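Local coordinates for Lin0012 protein (Listeria innocua, PDB 3K17) that probably phosphorylates phosphomevalonate at the expense of ATP, a step of the mevalonate route to isopentenyl diphosphate, as a member of the GHMP kinase family, at residues A[39-44]-A[99-104]; A[47-52]-A[60-65]; A[158-163]-A[173-178]; A[269-274]-A[325-330]; A[273-278]-A[308-313]. One frame throughout, in Å; residues are numbered along the deposited sequence.

Interaction 1. Residues A[39-44]-A[99-104]; sequences ITLTLE and VKMVIE
Thr-40, Thr-42 and Glu-44 pair with Glu-104, Val-102 and Lys-100 in an antiparallel ladder within the mixed sheet of the N-terminal GHMP kinase domain. These three are the hydrogen-bonded pairs, each closed by two backbone bonds; Leu-41 with Ile-103 and Leu-43 with Met-101 are the non-hydrogen-bonded pairs between them. In the Glu-44 pair, Lys-100 N reaches Glu-44 O at 2.7 Å, while the return bond from Glu-44 N to Lys-100 O is 3.0 Å. Leu-41, Leu-43, Met-101 and Ile-103 share the greasy face. There CG of Leu-41 lies 3.7 Å from CG1 of Ile-103, and its CD2 branch reaches over to CG of selenomethionine Met-101 at 3.9 Å. Leu-43 runs alongside Met-101, pointing the same way.

The other face, with Thr-40, Thr-42, Glu-44, Lys-100, Val-102 and Glu-104, is more polar and carries two ordered waters. Glu-44 has CG between its backbone N and carbonyl carbon (chi1 70°), which puts CG 3.8 Å from CB of Lys-100. The two chains then run side by side, and a water joins their ends, giving a proton to OE2 of Glu-44 at 2.7 Å and accepting one from NZ of Lys-100 at 2.8 Å. A second water bonds to OG1 of Thr-42, 2.6 Å away, close to the carboxylate of Glu-104. Thr-40 instead turns OG1 to Lys-10.

Helix 119-135 covers Leu-41 and Leu-43, and helix 76-91 covers Met-101 and Ile-103. Strand 7-18 pairs with the far edge of 39-44, as strand 50-52 does with that of 99-104.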
# COMPACT_ATOMS: atom_id res chain seq x y z
N ILE A 39 17.15 -22.72 27.71
CA ILE A 39 17.13 -21.38 27.17
C ILE A 39 17.52 -20.66 28.46
O ILE A 39 17.01 -21.01 29.54
CB ILE A 39 15.72 -20.96 26.70
CG1 ILE A 39 15.57 -21.31 25.21
CG2 ILE A 39 15.50 -19.47 26.97
CD1 ILE A 39 14.24 -20.96 24.61
N THR A 40 18.45 -19.72 28.37
CA THR A 40 18.89 -18.98 29.55
C THR A 40 18.60 -17.50 29.38
O THR A 40 19.04 -16.88 28.41
CB THR A 40 20.40 -19.16 29.80
OG1 THR A 40 20.69 -20.55 29.98
CG2 THR A 40 20.84 -18.39 31.04
N LEU A 41 17.84 -16.92 30.30
CA LEU A 41 17.53 -15.50 30.24
C LEU A 41 18.19 -14.80 31.43
O LEU A 41 17.89 -15.12 32.59
CB LEU A 41 16.00 -15.30 30.27
CG LEU A 41 15.52 -13.88 29.92
CD1 LEU A 41 14.06 -13.91 29.54
CD2 LEU A 41 15.77 -12.93 31.09
N THR A 42 19.10 -13.88 31.15
CA THR A 42 19.79 -13.13 32.20
C THR A 42 19.21 -11.72 32.25
O THR A 42 19.18 -11.00 31.24
CB THR A 42 21.31 -13.09 31.92
OG1 THR A 42 21.80 -14.43 31.81
CG2 THR A 42 22.05 -12.38 33.04
N LEU A 43 18.71 -11.33 33.42
CA LEU A 43 18.09 -10.02 33.61
C LEU A 43 18.83 -9.16 34.62
O LEU A 43 19.31 -9.66 35.64
CB LEU A 43 16.63 -10.19 34.05
CG LEU A 43 15.83 -8.95 34.46
CD1 LEU A 43 14.35 -9.26 34.36
CD2 LEU A 43 16.18 -8.51 35.89
N GLU A 44 18.90 -7.87 34.35
CA GLU A 44 19.57 -6.94 35.24
C GLU A 44 18.97 -5.56 35.06
O GLU A 44 18.33 -5.28 34.04
CB GLU A 44 21.07 -6.90 34.91
CG GLU A 44 21.38 -6.24 33.59
CD GLU A 44 22.80 -6.49 33.12
OE1 GLU A 44 23.12 -7.65 32.80
OE2 GLU A 44 23.59 -5.52 33.06
N VAL A 99 14.99 -2.64 32.50
CA VAL A 99 15.80 -3.85 32.65
C VAL A 99 16.40 -4.33 31.33
O VAL A 99 15.83 -4.10 30.26
CB VAL A 99 14.99 -5.03 33.25
CG1 VAL A 99 14.45 -4.66 34.62
CG2 VAL A 99 13.87 -5.43 32.30
N LYS A 100 17.55 -4.99 31.43
CA LYS A 100 18.22 -5.55 30.27
C LYS A 100 18.05 -7.05 30.38
O LYS A 100 18.32 -7.64 31.42
CB LYS A 100 19.71 -5.19 30.29
CG LYS A 100 20.56 -5.98 29.30
CD LYS A 100 22.02 -5.55 29.37
CE LYS A 100 22.90 -6.45 28.51
NZ LYS A 100 24.33 -6.03 28.50
N MSE A 101 17.58 -7.68 29.30
CA MSE A 101 17.37 -9.12 29.28
C MSE A 101 18.08 -9.73 28.08
O MSE A 101 17.91 -9.28 26.95
CB MSE A 101 15.88 -9.44 29.21
CG MSE A 101 15.09 -9.09 30.47
SE MSE A 101 13.21 -9.57 30.32
CE MSE A 101 12.57 -7.97 29.44
N VAL A 102 18.87 -10.77 28.35
CA VAL A 102 19.63 -11.46 27.32
C VAL A 102 19.26 -12.93 27.29
O VAL A 102 19.44 -13.65 28.28
CB VAL A 102 21.15 -11.35 27.57
CG1 VAL A 102 21.91 -12.17 26.54
CG2 VAL A 102 21.58 -9.88 27.52
N ILE A 103 18.75 -13.38 26.15
CA ILE A 103 18.37 -14.78 25.99
C ILE A 103 19.38 -15.56 25.17
O ILE A 103 19.77 -15.14 24.07
CB ILE A 103 16.99 -14.90 25.33
CG1 ILE A 103 15.93 -14.24 26.22
CG2 ILE A 103 16.66 -16.38 25.07
CD1 ILE A 103 14.51 -14.32 25.67
N GLU A 104 19.82 -16.70 25.71
CA GLU A 104 20.76 -17.58 25.04
C GLU A 104 20.04 -18.92 24.91
O GLU A 104 19.09 -19.18 25.65
CB GLU A 104 22.03 -17.78 25.87
CG GLU A 104 22.83 -16.52 26.14
CD GLU A 104 23.89 -16.74 27.22
OE1 GLU A 104 23.51 -16.95 28.40
OE2 GLU A 104 25.09 -16.71 26.89
O HOH W 1 21.50 -15.20 29.33
O HOH W 2 25.32 -5.56 31.03

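Interaction 2. Residues A[47-52]-A[60-65]; sequences ERNELW and VSWPIG
Asn-49 lies flat over the indole of Trp-62, and these two residues, with Leu-51, account for most of the buried surface. CB of Asn-49 sits over the centre of the six-membered ring, 3.4 Å from its centroid, in a CH-pi contact, and the amide is stacked on the indole with the planes 23° apart. CG of Trp-62 is flanked by both N and C of its own backbone (chi1 65°); the ring beyond it lies under Asn-49. The same amide is held by the tryptophan backbone: ND2 of Asn-49 donates to Trp-62 O at 2.9 Å, approaching from above the carbonyl plane. One water bridges Asn-49 N and Trp-62 O, and another accepts from Asn-49 ND2 and Gly-65 N.

Leu-51 meets the indole differently. Its N lies at the ring edge, and its CB is 3.7 Å from CZ3 of Trp-62. Its backbone forms a single antiparallel bridge with Val-60, N to Val-60 O at 3.1 Å and the reverse bond equally long. Between these grips the hydroxyl OG of Ser-61 donates to Asn-49 O at 2.6 Å.

Residues 50-52 run parallel to strand 99-105, where Val-99 N also binds Asn-49 OD1, while helix 76-91 packs against both Leu-51 and Trp-62.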
# COMPACT_ATOMS: atom_id res chain seq x y z
N GLU A 47 19.54 1.42 32.41
CA GLU A 47 19.03 2.78 32.27
C GLU A 47 17.80 2.78 31.37
O GLU A 47 16.87 3.58 31.55
CB GLU A 47 20.10 3.70 31.67
CG GLU A 47 21.38 3.80 32.48
CD GLU A 47 21.14 4.36 33.88
OE1 GLU A 47 20.38 5.34 34.00
OE2 GLU A 47 21.73 3.82 34.85
N ARG A 48 17.80 1.88 30.40
CA ARG A 48 16.69 1.75 29.46
C ARG A 48 16.44 0.27 29.17
O ARG A 48 17.32 -0.56 29.34
CB ARG A 48 17.02 2.49 28.16
CG ARG A 48 16.94 4.01 28.28
CD ARG A 48 17.37 4.71 27.00
NE ARG A 48 18.82 4.62 26.79
CZ ARG A 48 19.71 5.30 27.50
NH1 ARG A 48 19.31 6.12 28.47
NH2 ARG A 48 21.01 5.17 27.24
N ASN A 49 15.21 -0.05 28.76
CA ASN A 49 14.87 -1.43 28.46
C ASN A 49 15.73 -1.98 27.35
O ASN A 49 16.04 -1.27 26.39
CB ASN A 49 13.41 -1.57 28.06
CG ASN A 49 12.48 -1.47 29.23
OD1 ASN A 49 12.82 -1.93 30.32
ND2 ASN A 49 11.30 -0.91 29.01
N GLU A 50 16.08 -3.25 27.45
CA GLU A 50 16.91 -3.88 26.45
C GLU A 50 16.60 -5.36 26.35
O GLU A 50 16.60 -6.06 27.37
CB GLU A 50 18.37 -3.69 26.83
CG GLU A 50 19.26 -3.25 25.71
CD GLU A 50 20.66 -3.00 26.20
OE1 GLU A 50 21.32 -3.97 26.64
OE2 GLU A 50 21.10 -1.83 26.15
N LEU A 51 16.32 -5.84 25.15
CA LEU A 51 16.06 -7.26 24.94
C LEU A 51 16.98 -7.76 23.84
O LEU A 51 17.05 -7.16 22.76
CB LEU A 51 14.60 -7.51 24.53
CG LEU A 51 14.31 -8.96 24.11
CD1 LEU A 51 14.58 -9.92 25.28
CD2 LEU A 51 12.87 -9.08 23.63
N TRP A 52 17.67 -8.85 24.12
CA TRP A 52 18.57 -9.48 23.17
C TRP A 52 18.10 -10.93 23.01
O TRP A 52 17.85 -11.60 24.02
CB TRP A 52 20.01 -9.53 23.69
CG TRP A 52 20.63 -8.22 24.04
CD1 TRP A 52 20.26 -7.37 25.03
CD2 TRP A 52 21.80 -7.65 23.43
NE1 TRP A 52 21.12 -6.30 25.09
CE2 TRP A 52 22.08 -6.45 24.12
CE3 TRP A 52 22.64 -8.04 22.38
CZ2 TRP A 52 23.17 -5.63 23.79
CZ3 TRP A 52 23.72 -7.22 22.05
CH2 TRP A 52 23.97 -6.03 22.76
N VAL A 60 16.65 -4.59 21.07
CA VAL A 60 15.62 -3.61 20.77
C VAL A 60 15.29 -3.00 22.12
O VAL A 60 15.55 -3.60 23.16
CB VAL A 60 14.33 -4.24 20.20
CG1 VAL A 60 14.52 -4.60 18.74
CG2 VAL A 60 13.94 -5.46 21.02
N SER A 61 14.74 -1.79 22.11
CA SER A 61 14.38 -1.13 23.35
C SER A 61 12.95 -0.68 23.24
O SER A 61 12.36 -0.71 22.15
CB SER A 61 15.29 0.08 23.60
OG SER A 61 15.06 0.64 24.89
N TRP A 62 12.38 -0.27 24.36
CA TRP A 62 11.00 0.19 24.39
C TRP A 62 10.82 1.01 25.67
O TRP A 62 11.53 0.81 26.65
CB TRP A 62 10.04 -1.00 24.34
CG TRP A 62 10.08 -1.92 25.54
CD1 TRP A 62 9.17 -1.99 26.55
CD2 TRP A 62 11.06 -2.94 25.82
NE1 TRP A 62 9.51 -2.99 27.44
CE2 TRP A 62 10.66 -3.59 27.01
CE3 TRP A 62 12.23 -3.37 25.17
CZ2 TRP A 62 11.39 -4.64 27.58
CZ3 TRP A 62 12.96 -4.43 25.73
CH2 TRP A 62 12.53 -5.05 26.93
N PRO A 63 9.87 1.95 25.67
CA PRO A 63 9.62 2.80 26.84
C PRO A 63 9.33 2.04 28.13
O PRO A 63 8.73 0.97 28.11
CB PRO A 63 8.46 3.69 26.39
CG PRO A 63 7.72 2.80 25.43
CD PRO A 63 8.82 2.15 24.64
N ILE A 64 9.77 2.62 29.24
CA ILE A 64 9.56 2.04 30.56
C ILE A 64 8.06 1.95 30.80
O ILE A 64 7.35 2.94 30.67
CB ILE A 64 10.22 2.91 31.64
CG1 ILE A 64 11.72 2.98 31.38
CG2 ILE A 64 9.93 2.33 33.03
CD1 ILE A 64 12.46 3.94 32.29
N GLY A 65 7.58 0.76 31.14
CA GLY A 65 6.17 0.56 31.39
C GLY A 65 5.35 0.63 30.11
O GLY A 65 4.12 0.55 30.13
O HOH W 3 13.58 1.90 27.97
O HOH W 4 8.91 -1.61 30.95

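Interaction 3. Residues A[158-163]-A[173-178]; sequences NGSCGD and IAYTTF
Tyr-175 holds CG anti to its backbone N (chi1 175°), and its ring reaches from the strand to the backbone of Ser-160 and Gly-162. A chi1 of 68° keeps OG of Ser-160 close over its own main chain, where it accepts from Gly-162 N at 3.1 Å and closes an ST turn. The tyrosine hydroxyl then ties the turn to the strand: OH donates to Ser-160 O at 2.8 Å, the oxygen lying near the ring plane.

Over one face of the same ring sits CA of Gly-162, 3.6 Å from the centroid and displaced toward the rim in a CH-pi contact. Its nearest ring atom is CD2 of Tyr-175, at 3.3 Å. Glycine has no side chain, and its backbone lies directly on the ring. Farther along, CB of Ser-160 meets OG1 of Thr-177 at 3.7 Å, though that hydroxyl is bonded to Val-23 O. Cys-161 comes to the edge of the Phe-178 ring, with CB 4.1 Å from CE2 and its sulfur also at the edge, 5.5 Å from the centroid.

All six touching residues are buried, with Phe-145 and Leu-203 also lying against Tyr-175. Cys-161 is the N-cap of helix 162-169, so the arrangement is a helix start fastened through its ST turn to strand 172-176, the next strand in the chain, inside the GHMP kinase fold.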
# COMPACT_ATOMS: atom_id res chain seq x y z
N ASN A 158 -2.32 -21.29 17.17
CA ASN A 158 -2.82 -22.65 17.40
C ASN A 158 -1.91 -23.34 18.40
O ASN A 158 -0.96 -22.73 18.91
CB ASN A 158 -2.87 -23.44 16.09
CG ASN A 158 -1.54 -23.45 15.36
OD1 ASN A 158 -0.51 -23.75 15.94
ND2 ASN A 158 -1.57 -23.12 14.08
N GLY A 159 -2.19 -24.61 18.68
CA GLY A 159 -1.38 -25.35 19.63
C GLY A 159 -2.11 -25.54 20.96
O GLY A 159 -3.02 -24.77 21.30
N SER A 160 -1.70 -26.55 21.72
CA SER A 160 -2.32 -26.87 23.00
C SER A 160 -1.71 -26.16 24.20
O SER A 160 -2.33 -26.09 25.26
CB SER A 160 -2.22 -28.37 23.26
OG SER A 160 -0.86 -28.72 23.47
N CYS A 161 -0.50 -25.63 24.02
CA CYS A 161 0.23 -24.98 25.10
C CYS A 161 0.78 -26.03 26.07
O CYS A 161 1.19 -25.70 27.18
CB CYS A 161 -0.64 -23.97 25.84
SG CYS A 161 -0.88 -22.44 24.89
N GLY A 162 0.77 -27.29 25.65
CA GLY A 162 1.32 -28.35 26.49
C GLY A 162 2.82 -28.11 26.57
O GLY A 162 3.47 -28.45 27.57
N ASP A 163 3.39 -27.52 25.51
CA ASP A 163 4.81 -27.22 25.50
C ASP A 163 5.09 -26.14 26.53
O ASP A 163 6.09 -26.20 27.24
CB ASP A 163 5.28 -26.77 24.10
CG ASP A 163 4.39 -25.70 23.47
OD1 ASP A 163 3.37 -25.30 24.07
OD2 ASP A 163 4.73 -25.27 22.36
N ILE A 173 5.14 -34.48 33.11
CA ILE A 173 3.76 -34.08 33.40
C ILE A 173 2.71 -34.70 32.49
O ILE A 173 2.99 -35.13 31.37
CB ILE A 173 3.56 -32.55 33.29
CG1 ILE A 173 3.84 -32.10 31.85
CG2 ILE A 173 4.47 -31.82 34.27
CD1 ILE A 173 3.38 -30.67 31.53
N ALA A 174 1.49 -34.71 33.00
CA ALA A 174 0.33 -35.15 32.26
C ALA A 174 -0.35 -33.80 32.07
O ALA A 174 -0.76 -33.16 33.04
CB ALA A 174 -0.53 -36.07 33.10
N TYR A 175 -0.45 -33.34 30.82
CA TYR A 175 -1.07 -32.05 30.54
C TYR A 175 -2.44 -32.21 29.90
O TYR A 175 -2.58 -32.91 28.89
CB TYR A 175 -0.18 -31.25 29.59
CG TYR A 175 -0.82 -29.95 29.14
CD1 TYR A 175 -0.92 -28.87 30.01
CD2 TYR A 175 -1.36 -29.82 27.86
CE1 TYR A 175 -1.54 -27.68 29.62
CE2 TYR A 175 -1.99 -28.63 27.46
CZ TYR A 175 -2.07 -27.57 28.35
OH TYR A 175 -2.69 -26.40 27.97
N THR A 176 -3.44 -31.56 30.48
CA THR A 176 -4.78 -31.62 29.93
C THR A 176 -5.19 -30.23 29.46
O THR A 176 -5.38 -29.31 30.26
CB THR A 176 -5.79 -32.14 30.97
OG1 THR A 176 -5.39 -33.44 31.40
CG2 THR A 176 -7.19 -32.20 30.37
N THR A 177 -5.33 -30.11 28.15
CA THR A 177 -5.66 -28.86 27.49
C THR A 177 -6.90 -28.14 28.00
O THR A 177 -7.96 -28.74 28.14
CB THR A 177 -5.81 -29.09 25.97
OG1 THR A 177 -4.69 -29.86 25.50
CG2 THR A 177 -5.86 -27.75 25.22
N PHE A 178 -6.75 -26.85 28.26
CA PHE A 178 -7.85 -26.02 28.73
C PHE A 178 -8.87 -25.85 27.61
O PHE A 178 -8.61 -26.22 26.47
CB PHE A 178 -7.31 -24.65 29.17
CG PHE A 178 -6.54 -23.93 28.10
CD1 PHE A 178 -7.20 -23.25 27.08
CD2 PHE A 178 -5.15 -23.92 28.10
CE1 PHE A 178 -6.49 -22.56 26.08
CE2 PHE A 178 -4.43 -23.25 27.11
CZ PHE A 178 -5.10 -22.57 26.10

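Interaction 4. Residues A[269-274]-A[325-330]; sequences LLYSSI and FSKTKE
Leu-270 and Phe-325 make the CH-pi part of this contact. Methyl CD2 of Leu-270 stands over the centre of the phenyl ring, 3.8 Å from the centroid and only 5° off the ring normal, while the two side chains cross at about a right angle.

Apolar contacts extend from it along the helix. Ile-274, one turn on, brings CG1 to 4.1 Å from CD2 of Phe-325. Tyr-271 touches the base of the same side chain: its CG stands anti to its carbonyl carbon (chi1 -59°), and the edge of the ring meets CB of Phe-325, CE1 to CB 3.8 Å. The aliphatic part of Lys-327 passes the same tyrosine, CE of Lys-327 lying 3.5 Å from CE2 of Tyr-271.

Polar bonding across the contact is absent. The hydroxyl OH of Tyr-271 is buried without a partner in the model; its approach to Ser-326 O, 3.7 Å, is too long to serve.

Pro-211, Pro-213 and Phe-215 also lie against Phe-325. The whole is a helix laid on an antiparallel sheet, helix 267-288 against strand 321-326, in the alpha+beta C-terminal domain of the GHMP kinases.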
# COMPACT_ATOMS: atom_id res chain seq x y z
N LEU A 269 3.18 -51.98 30.57
CA LEU A 269 2.04 -51.19 30.10
C LEU A 269 2.52 -49.90 29.42
O LEU A 269 1.81 -49.33 28.58
CB LEU A 269 1.12 -50.85 31.28
CG LEU A 269 -0.15 -50.06 30.93
CD1 LEU A 269 -0.98 -50.84 29.91
CD2 LEU A 269 -0.95 -49.80 32.20
N LEU A 270 3.72 -49.44 29.78
CA LEU A 270 4.28 -48.24 29.16
C LEU A 270 4.70 -48.59 27.73
O LEU A 270 4.34 -47.88 26.79
CB LEU A 270 5.48 -47.73 29.95
CG LEU A 270 6.22 -46.51 29.38
CD1 LEU A 270 5.27 -45.33 29.20
CD2 LEU A 270 7.36 -46.14 30.30
N TYR A 271 5.43 -49.69 27.58
CA TYR A 271 5.89 -50.12 26.26
C TYR A 271 4.75 -50.33 25.27
O TYR A 271 4.78 -49.81 24.15
CB TYR A 271 6.71 -51.41 26.35
CG TYR A 271 7.93 -51.33 27.24
CD1 TYR A 271 8.84 -50.28 27.11
CD2 TYR A 271 8.17 -52.30 28.21
CE1 TYR A 271 9.97 -50.20 27.94
CE2 TYR A 271 9.29 -52.23 29.04
CZ TYR A 271 10.18 -51.18 28.90
OH TYR A 271 11.28 -51.11 29.73
N SER A 272 3.75 -51.10 25.67
CA SER A 272 2.63 -51.37 24.79
C SER A 272 1.85 -50.10 24.46
O SER A 272 1.35 -49.96 23.34
CB SER A 272 1.70 -52.42 25.42
OG SER A 272 1.36 -52.07 26.75
N SER A 273 1.74 -49.18 25.41
CA SER A 273 1.02 -47.93 25.16
C SER A 273 1.74 -47.08 24.12
O SER A 273 1.11 -46.49 23.24
CB SER A 273 0.89 -47.12 26.46
OG SER A 273 0.16 -47.84 27.43
N ILE A 274 3.06 -47.03 24.22
CA ILE A 274 3.85 -46.26 23.26
C ILE A 274 3.70 -46.87 21.86
O ILE A 274 3.52 -46.15 20.88
CB ILE A 274 5.34 -46.24 23.68
CG1 ILE A 274 5.50 -45.45 24.98
CG2 ILE A 274 6.19 -45.64 22.58
CD1 ILE A 274 5.08 -43.98 24.88
N PHE A 325 12.00 -45.85 25.04
CA PHE A 325 12.13 -46.41 26.39
C PHE A 325 12.77 -47.79 26.20
O PHE A 325 12.33 -48.55 25.34
CB PHE A 325 10.76 -46.59 27.04
CG PHE A 325 10.14 -45.32 27.52
CD1 PHE A 325 10.61 -44.70 28.68
CD2 PHE A 325 9.08 -44.74 26.84
CE1 PHE A 325 10.03 -43.52 29.14
CE2 PHE A 325 8.49 -43.55 27.30
CZ PHE A 325 8.97 -42.94 28.45
N SER A 326 13.81 -48.09 26.98
CA SER A 326 14.50 -49.38 26.88
C SER A 326 14.57 -50.12 28.22
O SER A 326 14.62 -49.50 29.28
CB SER A 326 15.93 -49.19 26.34
OG SER A 326 15.91 -48.78 24.98
N LYS A 327 14.58 -51.45 28.15
CA LYS A 327 14.62 -52.29 29.35
C LYS A 327 15.80 -52.04 30.28
O LYS A 327 15.65 -52.08 31.50
CB LYS A 327 14.63 -53.77 28.97
CG LYS A 327 13.26 -54.40 28.87
CD LYS A 327 12.53 -54.01 27.60
CE LYS A 327 11.22 -54.76 27.52
NZ LYS A 327 11.44 -56.23 27.61
N THR A 328 16.98 -51.80 29.71
CA THR A 328 18.17 -51.57 30.52
C THR A 328 19.05 -50.51 29.88
O THR A 328 18.85 -50.15 28.72
CB THR A 328 19.02 -52.85 30.66
OG1 THR A 328 19.53 -53.23 29.37
CG2 THR A 328 18.17 -54.00 31.20
N LYS A 329 20.03 -50.03 30.64
CA LYS A 329 20.96 -49.04 30.14
C LYS A 329 21.71 -49.66 28.97
O LYS A 329 21.89 -49.04 27.92
CB LYS A 329 21.97 -48.64 31.21
CG LYS A 329 21.41 -47.96 32.44
CD LYS A 329 22.54 -47.62 33.42
CE LYS A 329 22.02 -47.10 34.76
NZ LYS A 329 21.30 -45.81 34.64
N GLU A 330 22.14 -50.91 29.16
CA GLU A 330 22.88 -51.63 28.13
C GLU A 330 22.10 -51.72 26.83
O GLU A 330 22.66 -51.55 25.75
CB GLU A 330 23.22 -53.05 28.62
CG GLU A 330 24.24 -53.11 29.76
CD GLU A 330 23.79 -52.36 31.01
OE1 GLU A 330 22.59 -52.45 31.37
OE2 GLU A 330 24.64 -51.68 31.64

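Interaction 5. Residues A[273-278]-A[308-313]; sequences SIKENR and GGAGKS
Helix 273-278 and strand 310-313 run in roughly the same direction, 32° apart, with their axes 7.2 Å from each other at closest approach, so that Lys-275 comes level with Ala-310 and Arg-278 with Lys-312, two residues farther along the strand. Nearest the start, Ile-274 turns CG2 to the strand, 3.7 Å from CB of Ala-310, and the same methyl lies 3.9 Å from CD of Lys-312. Gly-311 lies between these two side chains, its N also close to the Ile-274 methyl.

Lys-312 has the most surface buried here. Its chain bends at chi3, which takes CE beside Asn-277, and again at chi4, which brings NZ back to its own strand, where NZ donates to Ser-313 O at 2.9 Å. That ammonium also forms a salt bridge with Glu-20 and a hydrogen bond to Val-17 O. Arg-278 lies along the other flank: its CB is 4.0 Å from CB of Lys-312, and its CD is 3.6 Å from Gly-311 O. Its extended chain carries the guanidinium on to salt bridges with Glu-293, Asp-302 and Glu-305. At the opposite end of the contact Lys-275 passes CG by Ala-310 CB.

Gly-308 ends helix 295-306 in a Schellman motif, and the chain turns from there into strand 310-313, an outermost strand of the four-stranded sheet, paired with strand 321-326. Helix 241-264 packs on Glu-276 and Asn-277, and helix 295-306 on Lys-275 and Arg-278.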
# COMPACT_ATOMS: atom_id res chain seq x y z
N SER A 273 1.74 -49.18 25.41
CA SER A 273 1.02 -47.93 25.16
C SER A 273 1.74 -47.08 24.12
O SER A 273 1.11 -46.49 23.24
CB SER A 273 0.89 -47.12 26.46
OG SER A 273 0.16 -47.84 27.43
N ILE A 274 3.06 -47.03 24.22
CA ILE A 274 3.85 -46.26 23.26
C ILE A 274 3.70 -46.87 21.86
O ILE A 274 3.52 -46.15 20.88
CB ILE A 274 5.34 -46.24 23.68
CG1 ILE A 274 5.50 -45.45 24.98
CG2 ILE A 274 6.19 -45.64 22.58
CD1 ILE A 274 5.08 -43.98 24.88
N LYS A 275 3.76 -48.20 21.78
CA LYS A 275 3.62 -48.87 20.49
C LYS A 275 2.28 -48.53 19.88
O LYS A 275 2.19 -48.24 18.68
CB LYS A 275 3.73 -50.39 20.66
CG LYS A 275 5.02 -50.90 21.25
CD LYS A 275 5.07 -52.43 21.18
CE LYS A 275 6.03 -53.02 22.19
NZ LYS A 275 7.40 -52.49 22.00
N GLU A 276 1.23 -48.56 20.70
CA GLU A 276 -0.11 -48.24 20.22
C GLU A 276 -0.21 -46.77 19.79
O GLU A 276 -0.80 -46.46 18.76
CB GLU A 276 -1.16 -48.53 21.29
CG GLU A 276 -1.24 -49.99 21.72
CD GLU A 276 -2.43 -50.25 22.61
OE1 GLU A 276 -3.57 -50.07 22.14
OE2 GLU A 276 -2.24 -50.64 23.78
N ASN A 277 0.36 -45.87 20.59
CA ASN A 277 0.31 -44.45 20.25
C ASN A 277 1.01 -44.29 18.90
O ASN A 277 0.51 -43.60 18.01
CB ASN A 277 1.03 -43.60 21.30
CG ASN A 277 0.59 -42.14 21.27
OD1 ASN A 277 0.05 -41.66 20.27
ND2 ASN A 277 0.82 -41.42 22.36
N ARG A 278 2.17 -44.92 18.76
CA ARG A 278 2.92 -44.85 17.51
C ARG A 278 2.04 -45.28 16.35
O ARG A 278 2.02 -44.64 15.30
CB ARG A 278 4.15 -45.76 17.56
CG ARG A 278 4.90 -45.80 16.22
CD ARG A 278 5.99 -46.86 16.19
NE ARG A 278 6.66 -46.85 14.89
CZ ARG A 278 7.49 -47.80 14.45
NH1 ARG A 278 7.77 -48.85 15.21
NH2 ARG A 278 8.04 -47.69 13.25
N GLY A 308 13.58 -54.50 22.30
CA GLY A 308 12.80 -54.89 23.46
C GLY A 308 11.92 -53.81 24.07
O GLY A 308 11.00 -54.12 24.82
N GLY A 309 12.18 -52.55 23.74
CA GLY A 309 11.39 -51.47 24.29
C GLY A 309 10.33 -50.93 23.34
O GLY A 309 9.65 -51.70 22.67
N ALA A 310 10.18 -49.61 23.30
CA ALA A 310 9.22 -48.96 22.43
C ALA A 310 9.73 -47.57 22.06
O ALA A 310 10.54 -46.98 22.79
CB ALA A 310 7.86 -48.86 23.12
N GLY A 311 9.28 -47.05 20.93
CA GLY A 311 9.73 -45.74 20.50
C GLY A 311 8.74 -45.08 19.57
O GLY A 311 7.80 -45.72 19.10
N LYS A 312 8.95 -43.79 19.29
CA LYS A 312 8.04 -43.06 18.42
C LYS A 312 8.54 -41.64 18.18
O LYS A 312 9.49 -41.19 18.80
CB LYS A 312 6.64 -42.99 19.06
CG LYS A 312 6.63 -42.38 20.46
CD LYS A 312 5.21 -42.25 21.04
CE LYS A 312 4.39 -41.14 20.38
NZ LYS A 312 4.75 -39.76 20.86
N SER A 313 7.87 -40.94 17.27
CA SER A 313 8.24 -39.57 16.99
C SER A 313 7.75 -38.77 18.19
O SER A 313 6.83 -39.19 18.91
CB SER A 313 7.56 -39.08 15.71
OG SER A 313 6.16 -39.32 15.76

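Overall arrangement
Interactions 1 and 2 touch, their centres 12 Å apart: 60-65 pairs with strand 50-52, which in turn lies beside 99-104, and Met-101 N probably bonds to Glu-50 O at 2.7 Å. Interaction 3 reaches the same mixed sheet through strand 172-176, about 26 Å from interaction 1 between centres. Across the chain's centre, interactions 4 and 5 form the second pair, 8 Å apart. They share Ser-273 and Ile-274 of helix 267-288 and take neighbouring strands of the smaller antiparallel sheet, joined by a probable bond from Phe-325 N to Ala-310 O. Interaction 3 lies between the pairs, its centre 24 Å from that of interaction 4 and 21 Å from that of interaction 5.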